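Long-range contacts in CaaX farnesyltransferase beta subunit Ram1 (Aspergillus fumigatus, PDB 4L9P), which forms the zinc-binding subunit of protein farnesyltransferase, which probably transfers a farnesyl group from farnesyl diphosphate to a cysteine near the C-terminus of target proteins: residues Pro267-Pro271 with Glu282-Asp286; Val455-Phe461 with Arg509-Glu513. All coordinates share one frame. Numbering follows the deposited sequence.

Contact 1: residues Pro267-Pro271 with Glu282-Asp286; sequences PLALP and ETFTD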
# COMPACT_ATOMS: atom_id res chain seq x y z
N PRO B 267 21.93 11.64 8.59
CA PRO B 267 22.30 11.07 9.89
C PRO B 267 21.17 10.30 10.54
O PRO B 267 20.00 10.71 10.47
CB PRO B 267 22.62 12.34 10.73
CG PRO B 267 22.98 13.38 9.75
CD PRO B 267 22.05 13.11 8.55
N LEU B 268 21.49 9.18 11.15
CA LEU B 268 20.54 8.37 11.89
C LEU B 268 19.95 9.09 13.11
O LEU B 268 18.75 8.90 13.42
CB LEU B 268 21.25 7.08 12.31
CG LEU B 268 20.50 6.14 13.20
CD1 LEU B 268 19.28 5.64 12.48
CD2 LEU B 268 21.44 4.92 13.57
N ALA B 269 20.77 9.91 13.79
CA ALA B 269 20.24 10.61 14.92
C ALA B 269 19.18 11.63 14.52
O ALA B 269 19.27 12.27 13.47
CB ALA B 269 21.35 11.41 15.61
N LEU B 270 18.16 11.77 15.34
CA LEU B 270 17.22 12.88 15.14
C LEU B 270 17.92 14.22 15.32
O LEU B 270 18.85 14.34 16.12
CB LEU B 270 16.08 12.78 16.14
CG LEU B 270 15.13 11.57 15.96
CD1 LEU B 270 14.22 11.40 17.22
CD2 LEU B 270 14.29 11.70 14.68
N PRO B 271 17.45 15.24 14.61
CA PRO B 271 17.98 16.60 14.89
C PRO B 271 17.87 16.89 16.39
O PRO B 271 16.93 16.42 17.08
CB PRO B 271 17.02 17.50 14.11
CG PRO B 271 16.53 16.62 12.98
CD PRO B 271 16.43 15.24 13.54
N GLU B 282 15.66 8.76 20.08
CA GLU B 282 16.95 9.40 19.75
C GLU B 282 17.26 9.36 18.27
O GLU B 282 17.99 10.24 17.80
CB GLU B 282 18.10 8.68 20.49
CG GLU B 282 18.07 8.86 22.00
CD GLU B 282 19.22 8.11 22.63
OE1 GLU B 282 19.05 6.89 22.83
OE2 GLU B 282 20.29 8.73 22.88
N THR B 283 16.74 8.36 17.52
CA THR B 283 17.10 8.22 16.12
C THR B 283 15.84 8.04 15.30
O THR B 283 14.74 7.82 15.83
CB THR B 283 17.95 6.97 15.89
OG1 THR B 283 17.12 5.81 16.07
CG2 THR B 283 19.21 6.88 16.85
N PHE B 284 16.04 8.15 14.00
CA PHE B 284 14.89 8.01 13.07
C PHE B 284 14.26 6.64 13.15
O PHE B 284 13.06 6.49 12.83
CB PHE B 284 15.34 8.29 11.64
CG PHE B 284 15.39 9.76 11.32
CD1 PHE B 284 16.51 10.54 11.63
CD2 PHE B 284 14.28 10.41 10.79
CE1 PHE B 284 16.53 11.93 11.35
CE2 PHE B 284 14.32 11.76 10.49
CZ PHE B 284 15.42 12.54 10.78
N THR B 285 15.03 5.63 13.56
CA THR B 285 14.52 4.24 13.54
C THR B 285 14.02 3.78 14.92
O THR B 285 13.45 2.72 15.05
CB THR B 285 15.58 3.27 12.98
OG1 THR B 285 16.75 3.35 13.82
CG2 THR B 285 15.91 3.62 11.51
N ASP B 286 14.23 4.60 15.95
CA ASP B 286 13.78 4.23 17.31
C ASP B 286 12.28 4.08 17.34
O ASP B 286 11.56 4.99 16.95
CB ASP B 286 14.22 5.31 18.27
CG ASP B 286 15.58 5.09 18.85
OD1 ASP B 286 16.13 3.99 18.72
OD2 ASP B 286 16.08 6.06 19.48

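Contact 2: residues Val455-Phe461 with Arg509-Glu513; sequences VSSKDDF and RVWFE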
# COMPACT_ATOMS: atom_id res chain seq x y z
N VAL B 455 26.95 -2.24 -1.40
CA VAL B 455 27.60 -1.05 -1.96
C VAL B 455 27.77 0.05 -0.91
O VAL B 455 28.55 0.97 -1.12
CB VAL B 455 26.92 -0.46 -3.22
CG1 VAL B 455 26.81 -1.49 -4.33
CG2 VAL B 455 25.59 0.12 -2.91
N SER B 456 27.06 -0.05 0.21
CA SER B 456 27.25 0.94 1.27
C SER B 456 28.49 0.64 2.08
O SER B 456 28.80 -0.54 2.35
CB SER B 456 26.04 1.00 2.22
OG SER B 456 26.29 1.89 3.32
N SER B 457 29.18 1.72 2.45
CA SER B 457 30.33 1.64 3.33
C SER B 457 29.94 1.59 4.81
O SER B 457 30.77 1.27 5.66
CB SER B 457 31.27 2.81 3.06
OG SER B 457 31.78 2.72 1.74
N LYS B 458 28.67 1.88 5.11
CA LYS B 458 28.21 2.00 6.49
C LYS B 458 27.27 0.86 6.90
O LYS B 458 26.71 0.15 6.03
CB LYS B 458 27.47 3.36 6.67
CG LYS B 458 28.30 4.54 6.18
CD LYS B 458 27.55 5.85 6.25
CE LYS B 458 28.47 7.03 5.88
NZ LYS B 458 27.96 8.37 6.30
N ASP B 459 27.02 0.72 8.21
CA ASP B 459 26.22 -0.43 8.68
C ASP B 459 24.69 -0.29 8.58
O ASP B 459 24.01 -1.26 8.35
CB ASP B 459 26.53 -0.78 10.15
CG ASP B 459 27.92 -1.33 10.34
OD1 ASP B 459 28.62 -1.63 9.34
OD2 ASP B 459 28.23 -1.49 11.58
N ASP B 460 24.13 0.90 8.82
CA ASP B 460 22.67 1.08 9.08
C ASP B 460 21.65 0.37 8.15
O ASP B 460 20.67 -0.33 8.58
CB ASP B 460 22.36 2.59 8.97
CG ASP B 460 23.50 3.38 9.34
OD1 ASP B 460 23.57 3.47 10.63
OD2 ASP B 460 24.29 3.80 8.37
N PHE B 461 21.87 0.64 6.87
CA PHE B 461 21.06 0.21 5.77
C PHE B 461 21.92 -0.74 4.94
O PHE B 461 21.69 -0.86 3.75
CB PHE B 461 20.73 1.44 4.91
CG PHE B 461 19.93 2.50 5.64
CD1 PHE B 461 18.56 2.35 5.87
CD2 PHE B 461 20.52 3.66 6.03
CE1 PHE B 461 17.79 3.34 6.56
CE2 PHE B 461 19.78 4.67 6.75
CZ PHE B 461 18.40 4.55 6.96
N ARG B 509 23.28 6.85 -3.33
CA ARG B 509 23.70 6.58 -1.94
C ARG B 509 25.22 6.77 -1.80
O ARG B 509 25.69 7.39 -0.84
CB ARG B 509 23.34 5.12 -1.56
CG ARG B 509 23.94 4.63 -0.25
CD ARG B 509 23.42 5.38 0.98
NE ARG B 509 24.07 4.84 2.15
CZ ARG B 509 23.59 4.84 3.39
NH1 ARG B 509 22.39 5.34 3.67
NH2 ARG B 509 24.34 4.29 4.37
N VAL B 510 25.99 6.23 -2.76
CA VAL B 510 27.43 6.30 -2.64
C VAL B 510 27.90 7.74 -2.80
O VAL B 510 28.81 8.18 -2.06
CB VAL B 510 28.09 5.39 -3.69
CG1 VAL B 510 29.64 5.67 -3.77
CG2 VAL B 510 27.84 3.92 -3.34
N TRP B 511 27.27 8.50 -3.69
CA TRP B 511 27.64 9.91 -3.83
C TRP B 511 27.43 10.65 -2.51
O TRP B 511 28.31 11.41 -2.05
CB TRP B 511 26.86 10.61 -4.96
CG TRP B 511 27.37 12.03 -5.27
CD1 TRP B 511 28.44 12.35 -6.11
CD2 TRP B 511 26.90 13.29 -4.75
NE1 TRP B 511 28.61 13.71 -6.16
CE2 TRP B 511 27.71 14.31 -5.31
CE3 TRP B 511 25.89 13.65 -3.87
CZ2 TRP B 511 27.50 15.67 -5.03
CZ3 TRP B 511 25.69 15.00 -3.58
CH2 TRP B 511 26.49 15.98 -4.16
N PHE B 512 26.27 10.43 -1.90
CA PHE B 512 26.01 11.12 -0.65
C PHE B 512 26.88 10.65 0.50
O PHE B 512 27.30 11.48 1.32
CB PHE B 512 24.52 11.07 -0.28
CG PHE B 512 23.70 12.10 -1.02
CD1 PHE B 512 23.83 13.42 -0.70
CD2 PHE B 512 22.87 11.75 -2.05
CE1 PHE B 512 23.12 14.40 -1.41
CE2 PHE B 512 22.18 12.73 -2.77
CZ PHE B 512 22.28 14.05 -2.42
N GLU B 513 27.19 9.35 0.55
CA GLU B 513 28.13 8.84 1.56
C GLU B 513 29.47 9.54 1.52
O GLU B 513 30.17 9.64 2.55
CB GLU B 513 28.36 7.34 1.38
CG GLU B 513 27.26 6.53 1.97
CD GLU B 513 27.56 5.02 1.89
OE1 GLU B 513 28.65 4.59 1.42
OE2 GLU B 513 26.74 4.25 2.36
O HOH W 1 31.30 4.76 0.19

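Contact 1: residues Pro267-Pro271 with Glu282-Asp286
A single antiparallel bridge closes the long loop between helix 251-263 and helix 288-293 of the alpha-alpha toroid, at the periphery of the subunit and away from the active site. A269 and T283 form a non-hydrogen-bonded pair, their CA atoms 4.1 Å apart. The two backbone hydrogen bonds lie one residue to either side of them: F284 N donates to L268 O (2.9 Å) and L270 N to E282 O (2.9 Å), both nearly straight. The bridged T283 also opens a type I turn that ends at D286. With chi1 p, T283 directs OG1 at the amides that follow and makes an ST turn in which T285 N donates to T283 OG1 at 3.3 Å, while D286 OD2 accepts from E282 N (2.8 Å) and T283 N (3.1 Å), so the turn folds back on its own start.

On the inner side the F284 side chain lies along the opposing segment. L270 CD2 sits 3.8 Å from the centroid of the F284 ring and almost on its normal, a CH-pi contact, while P271 CD approaches F284 CE1 at 4.0 Å. W228, L231, M258 and H261 surround the same ring, seating the loop on helices 224-234 and 251-263. W228 and H261 also donate to the carbonyls of A269 and P267. On the outer side, L268 CG packs on T283 CB at 3.8 Å. The pairing is thus carried by backbone bonds; the side chains add an apolar contact led by F284 and L270, and the hydroxyl of T283 and the carboxylate of D286 brace the turn.

Contact 2: residues Val455-Phe461 with Arg509-Glu513
The carboxylate of E513, near the C-terminal end of helix 502-513, clasps the loop 455-461 between strands 446-449 and 468-471. E513 reaches out with chi1 m and chi2 t. Its OE2 takes a short bond from S456 OG (2.6 Å), and its OE1 accepts from S457 N (3.1 Å); a water links E513 OE1 to S457 OG. S456, with chi1 t, also receives K458 N on OG at 3.0 Å, an ST turn, so that the same hydroxyl donates to E513 and accepts from the loop. R509, one helical turn earlier, uses chi1 t and chi2 p to bring its NE to within 2.7 Å of E513 OE2, a salt bridge, while R509 NH1 approaches F461 CD2 at 3.4 Å and bonds to the carbonyl of A262. The extended K458 side chain passes E513 and ends in a salt bridge with D265. E513 is therefore charge-balanced by R509 on its own helix, while the bonds it accepts from the loop come from the S456 hydroxyl and the backbone amide of S457, both neutral.

Overall arrangement
Both contacts are partly buried and peripheral, their centres about 25 and 22 Å from the centre of the chain, on the same side of it, and about 16 Å apart. They touch where L268 CD2 packs 3.9 Å from D460 OD1, so the two loops adjoin. Helix 251-263 is shared ground: M258 meets F284 of contact 1 and F461 of contact 2. Contact 1, with L270, P271 and F284 buried, joins two parts of one loop by main-chain pairing. Contact 2, with buried R509 and F461 beside exposed S457 and K458, brings together a loop and a late helix, chiefly through a helix carboxylate that accepts from a serine hydroxyl and a main-chain amide.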